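Side-chain contacts in CLIP-associating protein (Drosophila melanogaster, PDB 4G3A), which tracks microtubule plus ends and promotes the stabilisation of dynamic microtubules during mitotic spindle formation, this chain being its N-terminal TOG-like domain: residues I42-T45 and D46-F49; G48-I51 and D52-P56; R115-E119 and H120-P124. All coordinates share one frame; numbering follows the deposited sequence.

Contact 1: residues I42-T45 and D46-F49; sequences IVCT and DMGF
Thr-45 meets the Phe-49 ring at its edge: the methyl CG2 lies near the ring plane, 4.3 Å from CE2, so it touches the rim of the ring and does not stack on a face. The other flat group, the carboxylate of Asp-46, is approached from above its plane. Gly-48 N donates to Asp-46 OD1 at 3.0 Å with the donor 37° out of the carboxylate plane, and the bond is bent, 141° at the hydrogen. This is the N-cap of helix 47-58. Aspartate suits the place because its short side chain can fold back onto an amide of the first turn, which has no carbonyl of an earlier turn to bind. With CG anti to the backbone N (chi1 -170°), the carboxylate swings to the carbonyl side, where the chain enters the helix. Glycine suits position 48, since a CB there would crowd Asp-46 OD1. The backbone adds a bond of its own, from Phe-49 N to Asp-46 O at 3.0 Å.

Beyond the cap the side chains are apolar. Cys-44 SG sits 3.7 Å from Met-47 N and 4.4 Å from Met-47 CE. The selenomethionine Met-47 bends at both chi2 and chi3, which curls its methyl back toward the loop; CE ends 4.1 Å from Ile-42 CD1, and the two chains cross obliquely. A flexible, unbranched side chain fits here because its bends let CE come against the branched Ile-42.

The loop leads into the first HEAT repeat and lies between helices 9-18 and 63-80. Cys-44 and Phe-49 lie on Ile-13 of helix 9-18, where Asp-10 also accepts from Thr-45 N, while Ile-42 and Met-47 rest on Leu-80 and Leu-76 of helix 63-80.

Contact 2: residues G48-I51 and D52-P56; sequences GFLI and DGLMP
Ile-51, Asp-52 and Leu-54 carry this contact between successive turns of helix 47-58: Asp-52 and Leu-54 meet oxygens of the turn before, while Ile-51 offers its own. Ile-51 O receives only weak bonds, from Leu-54 N and from Met-55 N, and the selenomethionine chain of Met-55 lays its CG 3.2 Å from it. The branched side chain of Ile-51 turns away from this turn and goes into the core, against Phe-73 of helix 63-80, as befits a bulky apolar residue.

Asp-52 reaches back one turn. Its N donates to Gly-48 O at 2.8 Å, a nearly straight bond of 166°, and its carboxylate folds over the same oxygen. CG is anti to the carbonyl carbon (chi1 -61°), which sets the face of the group above Gly-48 O, with CG 3.0 Å away. OD2 at 3.1 Å and OD1 at 3.3 Å are acceptors like Gly-48 O, so this is a close approach without a bond, probably somewhat unfavourable and tolerated because Asp-52 N holds that oxygen. An acidic residue suits this exposed side of the helix.

Leu-54 reaches back in the same way on the buried side. Its N donates to Leu-50 O at 2.9 Å, its CG lies 3.3 Å from that same oxygen, and CD1 packs on Leu-50 CG at 4.2 Å. Both leucines also touch Met-16 of helix 9-18 and Leu-76 of helix 63-80, while between the two turns Gly-53 N bonds to Phe-49 O.

Chemically, the helix is amphipathic: Leu-50, Ile-51 and Leu-54 supply apolar cover on the buried side, and the charged group of Asp-52 is on the exposed one. Pro-56, lacking an N-H, cannot donate to the turn before, and the helix is kinked there.

Contact 3: residues R115-E119 and H120-P124; sequences RDLME and HRVLP
His-120 closes the last turn of helix 104-119: its N donates to Asp-116 O at 2.9 Å, and its ring lies alongside the Asp-116 side chain. The ring edge faces Asp-116, with His-120 CD2 3.3 Å from Asp-116 O and Asp-116 CA in the ring plane, while Glu-119 CG covers one face, offset toward the rim. Carboxylate and ring planes are turned 66° apart, and Asp-116 OD1 stays 4.1 Å from His-120 NE2; the firm polar partner of Asp-116 is Ser-74, at OD2. An alanine here would keep the backbone bond but remove the ring edge that lies against Asp-116 O, and is likely to expose that oxygen more and leave Glu-119 CG without the ring it packs on.

Arg-121 follows with positive phi (61°), the left-handed backbone conformation that makes it the C-prime residue of a Schellman motif. Its N bonds to Met-118 O, approaching from well above the carbonyl plane, and its side chain turns away from the helix at CB and is poorly ordered.

Val-122 completes the motif: N donates to Leu-117 O at 2.8 Å, almost along the C=O axis. Its side chain turns back onto the helix, CG2 meeting Leu-117 CD2 at 3.8 Å, the apolar contact that commonly accompanies such a helix end. Leu-123 has CG in the crowded position between backbone N and carbonyl carbon (chi1 37°), from which CD1 reaches to 4.1 Å from Leu-117 CB. A water donates both to Leu-123 O and to Met-118 O, pinning the loop to the helix.

The turn ends the second HEAT repeat. Leu-117 and Val-122 lie on Ile-77 of helix 63-80, Leu-117 and Leu-123 on Leu-128 of helix 125-136, and Met-118 on Tyr-159 of helix 142-159.

Contacts 1 and 2 share Gly-48 and Phe-49 and overlap at the start of helix 47-58, their centres 10 Å apart; contact 3 lies in the next HEAT repeat, its centre 21 and 20 Å from theirs. Contact 1 is a surface contact, whereas contacts 2 and 3 are partly buried, contact 3 being nearest the centre of the chain. All three lean on helix 63-80. Their chemistry follows position: contact 1 starts a helix with a side-chain cap, contact 2 is helical backbone bonding, weakening toward a proline kink, with an apolar inner face, and contact 3 ends a helix with backbone bonds, the Leu-117 to Val-122 apolar contact and a water.

Contact 1: residues I42-T45 and D46-F49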
ATOM      1  N   ILE A  42       3.803  24.289  -5.841  1.00 57.31           N
ATOM      2  CA  ILE A  42       4.487  23.667  -4.708  1.00 55.25           C
ATOM      3  C   ILE A  42       5.879  24.243  -4.494  1.00 59.05           C
ATOM      4  O   ILE A  42       6.743  23.601  -3.887  1.00 56.53           O
ATOM      5  CB  ILE A  42       4.583  22.128  -4.803  1.00 52.02           C
ATOM      6  CG1 ILE A  42       5.149  21.695  -6.149  1.00 48.69           C
ATOM      7  CG2 ILE A  42       3.229  21.483  -4.567  1.00 60.78           C
ATOM      8  CD1 ILE A  42       5.707  20.314  -6.165  1.00 51.48           C
ATOM      9  N   VAL A  43       6.104  25.450  -5.005  1.00 58.26           N
ATOM     10  CA  VAL A  43       7.321  26.165  -4.667  1.00 63.87           C
ATOM     11  C   VAL A  43       7.368  26.295  -3.151  1.00 63.76           C
ATOM     12  O   VAL A  43       6.357  26.577  -2.517  1.00 61.13           O
ATOM     13  CB  VAL A  43       7.357  27.575  -5.287  1.00 68.94           C
ATOM     14  CG1 VAL A  43       8.528  28.368  -4.727  1.00 69.86           C
ATOM     15  CG2 VAL A  43       7.453  27.489  -6.803  1.00 71.34           C
ATOM     16  N   CYS A  44       8.536  26.058  -2.572  1.00 65.03           N
ATOM     17  CA  CYS A  44       8.754  26.307  -1.154  1.00 65.45           C
ATOM     18  C   CYS A  44      10.254  26.413  -0.901  1.00 71.92           C
ATOM     19  O   CYS A  44      11.058  26.283  -1.825  1.00 74.51           O
ATOM     20  CB  CYS A  44       8.121  25.213  -0.282  1.00 62.60           C
ATOM     21  SG  CYS A  44       8.805  23.546  -0.494  1.00 57.91           S
ATOM     22  N   THR A  45      10.629  26.640   0.352  1.00 72.29           N
ATOM     23  CA  THR A  45      12.033  26.766   0.714  1.00 74.25           C
ATOM     24  C   THR A  45      12.763  25.445   0.558  1.00 68.33           C
ATOM     25  O   THR A  45      13.795  25.373  -0.108  1.00 66.64           O
ATOM     26  CB  THR A  45      12.198  27.256   2.159  1.00 77.57           C
ATOM     27  OG1 THR A  45      11.814  28.633   2.237  1.00 71.69           O
ATOM     28  CG2 THR A  45      13.644  27.108   2.610  1.00 81.18           C
ATOM     29  N   ASP A  46      12.219  24.406   1.179  1.00 67.99           N
ATOM     30  CA  ASP A  46      12.815  23.076   1.139  1.00 60.84           C
ATOM     31  C   ASP A  46      11.709  22.042   1.319  1.00 60.64           C
ATOM     32  O   ASP A  46      11.036  22.017   2.349  1.00 56.15           O
ATOM     33  CB  ASP A  46      13.869  22.936   2.240  1.00 65.02           C
ATOM     34  CG  ASP A  46      14.693  21.665   2.115  1.00 68.42           C
ATOM     35  OD1 ASP A  46      14.203  20.679   1.517  1.00 69.12           O
ATOM     36  OD2 ASP A  46      15.836  21.658   2.632  1.00 66.04           O
HETATM   37  N   MSE A  47      11.522  21.204   0.304  1.00 60.71           N
HETATM   38  CA  MSE A  47      10.458  20.200   0.308  1.00 56.53           C
HETATM   39  C   MSE A  47      10.593  19.247   1.491  1.00 57.09           C
HETATM   40  O   MSE A  47       9.596  18.808   2.062  1.00 52.44           O
HETATM   41  CB  MSE A  47      10.459  19.429  -1.011  1.00 55.22           C
HETATM   42  CG  MSE A  47       9.440  18.304  -1.086  1.00 52.13           C
HETATM   43 SE   MSE A  47       7.599  18.899  -0.802  1.00 60.43          SE
HETATM   44  CE  MSE A  47       7.344  19.927  -2.439  1.00 45.55           C
ATOM     45  N   GLY A  48      11.833  18.946   1.865  1.00 59.62           N
ATOM     46  CA  GLY A  48      12.104  18.088   3.004  1.00 55.34           C
ATOM     47  C   GLY A  48      11.429  18.580   4.269  1.00 52.07           C
ATOM     48  O   GLY A  48      11.019  17.788   5.115  1.00 52.59           O
ATOM     49  N   PHE A  49      11.305  19.897   4.398  1.00 49.60           N
ATOM     50  CA  PHE A  49      10.640  20.483   5.557  1.00 54.34           C
ATOM     51  C   PHE A  49       9.173  20.075   5.629  1.00 51.71           C
ATOM     52  O   PHE A  49       8.633  19.857   6.712  1.00 48.97           O
ATOM     53  CB  PHE A  49      10.743  22.010   5.541  1.00 65.22           C
ATOM     54  CG  PHE A  49      12.080  22.537   5.967  1.00 75.77           C
ATOM     55  CD1 PHE A  49      12.648  22.139   7.166  1.00 80.65           C
ATOM     56  CD2 PHE A  49      12.755  23.456   5.183  1.00 84.20           C
ATOM     57  CE1 PHE A  49      13.874  22.635   7.563  1.00 89.62           C
ATOM     58  CE2 PHE A  49      13.980  23.956   5.574  1.00 90.33           C
ATOM     59  CZ  PHE A  49      14.540  23.545   6.766  1.00 92.72           C
TER

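Contact 2: residues G48-I51 and D52-P56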
ATOM      1  N   GLY A  48      11.833  18.946   1.865  1.00 59.62           N
ATOM      2  CA  GLY A  48      12.104  18.088   3.004  1.00 55.34           C
ATOM      3  C   GLY A  48      11.429  18.580   4.269  1.00 52.07           C
ATOM      4  O   GLY A  48      11.019  17.788   5.115  1.00 52.59           O
ATOM      5  N   PHE A  49      11.305  19.897   4.398  1.00 49.60           N
ATOM      6  CA  PHE A  49      10.640  20.483   5.557  1.00 54.34           C
ATOM      7  C   PHE A  49       9.173  20.075   5.629  1.00 51.71           C
ATOM      8  O   PHE A  49       8.633  19.857   6.712  1.00 48.97           O
ATOM      9  CB  PHE A  49      10.743  22.010   5.541  1.00 65.22           C
ATOM     10  CG  PHE A  49      12.080  22.537   5.967  1.00 75.77           C
ATOM     11  CD1 PHE A  49      12.648  22.139   7.166  1.00 80.65           C
ATOM     12  CD2 PHE A  49      12.755  23.456   5.183  1.00 84.20           C
ATOM     13  CE1 PHE A  49      13.874  22.635   7.563  1.00 89.62           C
ATOM     14  CE2 PHE A  49      13.980  23.956   5.574  1.00 90.33           C
ATOM     15  CZ  PHE A  49      14.540  23.545   6.766  1.00 92.72           C
ATOM     16  N   LEU A  50       8.521  19.988   4.474  1.00 51.32           N
ATOM     17  CA  LEU A  50       7.126  19.571   4.453  1.00 45.22           C
ATOM     18  C   LEU A  50       7.033  18.094   4.790  1.00 44.41           C
ATOM     19  O   LEU A  50       6.152  17.676   5.544  1.00 45.94           O
ATOM     20  CB  LEU A  50       6.475  19.856   3.101  1.00 37.46           C
ATOM     21  CG  LEU A  50       5.024  19.374   3.022  1.00 42.58           C
ATOM     22  CD1 LEU A  50       4.192  20.012   4.123  1.00 46.61           C
ATOM     23  CD2 LEU A  50       4.426  19.664   1.657  1.00 36.28           C
ATOM     24  N   ILE A  51       7.949  17.310   4.231  1.00 49.70           N
ATOM     25  CA  ILE A  51       8.017  15.873   4.513  1.00 48.23           C
ATOM     26  C   ILE A  51       8.191  15.618   5.999  1.00 49.96           C
ATOM     27  O   ILE A  51       7.472  14.811   6.586  1.00 46.60           O
ATOM     28  CB  ILE A  51       9.177  15.202   3.775  1.00 43.19           C
ATOM     29  CG1 ILE A  51       9.023  15.401   2.268  1.00 40.03           C
ATOM     30  CG2 ILE A  51       9.256  13.711   4.145  1.00 44.43           C
ATOM     31  CD1 ILE A  51       7.735  14.797   1.693  1.00 43.66           C
ATOM     32  N   ASP A  52       9.144  16.323   6.604  1.00 58.90           N
ATOM     33  CA  ASP A  52       9.401  16.194   8.031  1.00 59.33           C
ATOM     34  C   ASP A  52       8.152  16.568   8.821  1.00 58.76           C
ATOM     35  O   ASP A  52       7.819  15.918   9.812  1.00 60.43           O
ATOM     36  CB  ASP A  52      10.578  17.076   8.454  1.00 66.29           C
ATOM     37  CG  ASP A  52      11.878  16.702   7.756  1.00 67.13           C
ATOM     38  OD1 ASP A  52      12.002  15.550   7.286  1.00 65.75           O
ATOM     39  OD2 ASP A  52      12.778  17.566   7.682  1.00 68.16           O
ATOM     40  N   GLY A  53       7.462  17.611   8.370  1.00 58.15           N
ATOM     41  CA  GLY A  53       6.266  18.088   9.047  1.00 51.61           C
ATOM     42  C   GLY A  53       5.121  17.091   9.020  1.00 48.40           C
ATOM     43  O   GLY A  53       4.361  16.979   9.982  1.00 42.27           O
ATOM     44  N   LEU A  54       4.986  16.371   7.912  1.00 39.61           N
ATOM     45  CA  LEU A  54       3.897  15.417   7.759  1.00 42.89           C
ATOM     46  C   LEU A  54       4.096  14.193   8.659  1.00 50.98           C
ATOM     47  O   LEU A  54       3.136  13.509   9.019  1.00 52.83           O
ATOM     48  CB  LEU A  54       3.785  14.971   6.296  1.00 40.35           C
ATOM     49  CG  LEU A  54       3.282  16.014   5.301  1.00 42.08           C
ATOM     50  CD1 LEU A  54       3.468  15.529   3.876  1.00 38.95           C
ATOM     51  CD2 LEU A  54       1.825  16.343   5.572  1.00 37.49           C
HETATM   52  N   MSE A  55       5.347  13.926   9.015  1.00 49.32           N
HETATM   53  CA  MSE A  55       5.707  12.687   9.703  1.00 48.35           C
HETATM   54  C   MSE A  55       5.017  12.486  11.058  1.00 49.76           C
HETATM   55  O   MSE A  55       4.495  11.406  11.324  1.00 51.65           O
HETATM   56  CB  MSE A  55       7.227  12.545   9.809  1.00 47.87           C
HETATM   57  CG  MSE A  55       7.898  12.296   8.467  1.00 47.88           C
HETATM   58 SE   MSE A  55       7.182  10.700   7.572  1.00 59.93          SE
HETATM   59  CE  MSE A  55       7.419   9.454   9.052  1.00 57.38           C
ATOM     60  N   PRO A  56       5.009  13.521  11.918  1.00 50.38           N
ATOM     61  CA  PRO A  56       4.261  13.394  13.177  1.00 52.02           C
ATOM     62  C   PRO A  56       2.760  13.178  12.965  1.00 52.02           C
ATOM     63  O   PRO A  56       2.110  12.550  13.798  1.00 54.89           O
ATOM     64  CB  PRO A  56       4.518  14.738  13.871  1.00 55.28           C
ATOM     65  CG  PRO A  56       5.828  15.183  13.332  1.00 54.33           C
ATOM     66  CD  PRO A  56       5.851  14.731  11.897  1.00 49.47           C
TER

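Contact 3: residues R115-E119 and H120-P124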
ATOM      1  N   ARG A 115      -0.565   2.595  -4.338  1.00 27.90           N
ATOM      2  CA  ARG A 115      -0.850   2.559  -5.774  1.00 28.43           C
ATOM      3  C   ARG A 115      -0.303   3.808  -6.484  1.00 32.58           C
ATOM      4  O   ARG A 115       0.190   3.733  -7.612  1.00 30.31           O
ATOM      5  CB  ARG A 115      -2.351   2.372  -6.023  1.00 23.42           C
ATOM      6  CG  ARG A 115      -2.875   1.007  -5.540  1.00 29.18           C
ATOM      7  CD  ARG A 115      -4.229   0.654  -6.169  1.00 33.43           C
ATOM      8  NE  ARG A 115      -5.288   1.580  -5.774  1.00 36.67           N
ATOM      9  CZ  ARG A 115      -6.016   1.446  -4.668  1.00 43.17           C
ATOM     10  NH1 ARG A 115      -5.795   0.431  -3.843  1.00 38.79           N
ATOM     11  NH2 ARG A 115      -6.965   2.324  -4.380  1.00 38.06           N
ATOM     12  N   ASP A 116      -0.380   4.954  -5.810  1.00 29.29           N
ATOM     13  CA  ASP A 116       0.126   6.201  -6.382  1.00 29.81           C
ATOM     14  C   ASP A 116       1.639   6.147  -6.604  1.00 24.42           C
ATOM     15  O   ASP A 116       2.134   6.615  -7.628  1.00 26.32           O
ATOM     16  CB  ASP A 116      -0.268   7.411  -5.524  1.00 30.38           C
ATOM     17  CG  ASP A 116      -1.757   7.737  -5.609  1.00 35.29           C
ATOM     18  OD1 ASP A 116      -2.409   7.411  -6.628  1.00 35.48           O
ATOM     19  OD2 ASP A 116      -2.279   8.329  -4.646  1.00 38.09           O
ATOM     20  N   LEU A 117       2.373   5.560  -5.665  1.00 24.32           N
ATOM     21  CA  LEU A 117       3.815   5.376  -5.846  1.00 25.27           C
ATOM     22  C   LEU A 117       4.140   4.669  -7.165  1.00 32.95           C
ATOM     23  O   LEU A 117       5.105   5.004  -7.852  1.00 29.94           O
ATOM     24  CB  LEU A 117       4.414   4.578  -4.683  1.00 26.62           C
ATOM     25  CG  LEU A 117       4.500   5.200  -3.284  1.00 25.00           C
ATOM     26  CD1 LEU A 117       4.906   4.158  -2.244  1.00 28.74           C
ATOM     27  CD2 LEU A 117       5.494   6.382  -3.260  1.00 28.22           C
HETATM   28  N   MSE A 118       3.332   3.674  -7.505  1.00 32.29           N
HETATM   29  CA  MSE A 118       3.570   2.885  -8.702  1.00 30.94           C
HETATM   30  C   MSE A 118       3.017   3.593  -9.935  1.00 31.68           C
HETATM   31  O   MSE A 118       3.691   3.693 -10.951  1.00 36.06           O
HETATM   32  CB  MSE A 118       2.948   1.493  -8.548  1.00 26.35           C
HETATM   33  CG  MSE A 118       3.608   0.670  -7.457  1.00 28.41           C
HETATM   34 SE   MSE A 118       2.862  -1.159  -7.378  1.00 33.37          SE
HETATM   35  CE  MSE A 118       1.205  -0.715  -6.468  1.00 26.95           C
ATOM     36  N   GLU A 119       1.793   4.097  -9.848  1.00 30.82           N
ATOM     37  CA  GLU A 119       1.191   4.737 -11.011  1.00 33.11           C
ATOM     38  C   GLU A 119       2.025   5.939 -11.461  1.00 33.57           C
ATOM     39  O   GLU A 119       2.236   6.145 -12.654  1.00 36.96           O
ATOM     40  CB  GLU A 119      -0.255   5.163 -10.739  1.00 36.05           C
ATOM     41  CG  GLU A 119      -0.947   5.747 -11.975  1.00 43.69           C
ATOM     42  CD  GLU A 119      -2.442   6.000 -11.782  1.00 53.43           C
ATOM     43  OE1 GLU A 119      -2.997   5.620 -10.728  1.00 51.93           O
ATOM     44  OE2 GLU A 119      -3.064   6.575 -12.701  1.00 52.49           O
ATOM     45  N   HIS A 120       2.527   6.709 -10.503  1.00 31.74           N
ATOM     46  CA  HIS A 120       3.304   7.899 -10.845  1.00 38.92           C
ATOM     47  C   HIS A 120       4.806   7.647 -10.899  1.00 35.60           C
ATOM     48  O   HIS A 120       5.606   8.580 -10.890  1.00 38.86           O
ATOM     49  CB  HIS A 120       2.925   9.063  -9.926  1.00 39.08           C
ATOM     50  CG  HIS A 120       1.463   9.364  -9.965  1.00 40.18           C
ATOM     51  ND1 HIS A 120       0.909  10.219 -10.894  1.00 44.99           N
ATOM     52  CD2 HIS A 120       0.434   8.868  -9.245  1.00 36.66           C
ATOM     53  CE1 HIS A 120      -0.400  10.256 -10.724  1.00 48.28           C
ATOM     54  NE2 HIS A 120      -0.717   9.441  -9.736  1.00 43.35           N
ATOM     55  N   ARG A 121       5.172   6.372 -10.966  1.00 34.24           N
ATOM     56  CA  ARG A 121       6.542   5.978 -11.268  1.00 39.93           C
ATOM     57  C   ARG A 121       7.575   6.480 -10.265  1.00 33.07           C
ATOM     58  O   ARG A 121       8.698   6.826 -10.638  1.00 37.07           O
ATOM     59  CB  ARG A 121       6.929   6.407 -12.689  1.00 45.18           C
ATOM     60  CG  ARG A 121       5.995   5.906 -13.768  1.00 59.32           C
ATOM     61  CD  ARG A 121       6.563   6.189 -15.149  1.00 74.95           C
ATOM     62  NE  ARG A 121       5.723   5.636 -16.208  1.00 89.40           N
ATOM     63  CZ  ARG A 121       5.819   4.391 -16.662  1.00 97.00           C
ATOM     64  NH1 ARG A 121       6.721   3.565 -16.149  1.00 97.37           N
ATOM     65  NH2 ARG A 121       5.013   3.973 -17.627  1.00 99.07           N
ATOM     66  N   VAL A 122       7.206   6.496  -8.990  1.00 32.17           N
ATOM     67  CA  VAL A 122       8.193   6.750  -7.951  1.00 31.93           C
ATOM     68  C   VAL A 122       9.223   5.632  -7.991  1.00 36.65           C
ATOM     69  O   VAL A 122      10.426   5.880  -7.922  1.00 37.69           O
ATOM     70  CB  VAL A 122       7.553   6.816  -6.563  1.00 29.92           C
ATOM     71  CG1 VAL A 122       8.616   6.990  -5.503  1.00 28.80           C
ATOM     72  CG2 VAL A 122       6.560   7.948  -6.507  1.00 29.31           C
ATOM     73  N   LEU A 123       8.731   4.399  -8.101  1.00 29.24           N
ATOM     74  CA  LEU A 123       9.561   3.218  -8.312  1.00 32.72           C
ATOM     75  C   LEU A 123       8.742   2.159  -9.051  1.00 35.86           C
ATOM     76  O   LEU A 123       7.510   2.199  -9.029  1.00 34.34           O
ATOM     77  CB  LEU A 123      10.078   2.634  -6.988  1.00 35.75           C
ATOM     78  CG  LEU A 123       9.246   2.603  -5.696  1.00 47.15           C
ATOM     79  CD1 LEU A 123       7.754   2.465  -5.923  1.00 53.07           C
ATOM     80  CD2 LEU A 123       9.772   1.513  -4.768  1.00 32.09           C
ATOM     81  N   PRO A 124       9.425   1.213  -9.704  1.00 37.02           N
ATOM     82  CA  PRO A 124       8.733   0.168 -10.463  1.00 38.84           C
ATOM     83  C   PRO A 124       7.861  -0.699  -9.564  1.00 32.17           C
ATOM     84  O   PRO A 124       8.172  -0.864  -8.380  1.00 29.36           O
ATOM     85  CB  PRO A 124       9.884  -0.661 -11.046  1.00 40.18           C
ATOM     86  CG  PRO A 124      11.074   0.238 -11.013  1.00 45.92           C
ATOM     87  CD  PRO A 124      10.889   1.081  -9.791  1.00 43.31           C
TER
HETATM   88  O   HOH W   1       5.943   2.497 -11.303  1.00 38.79           O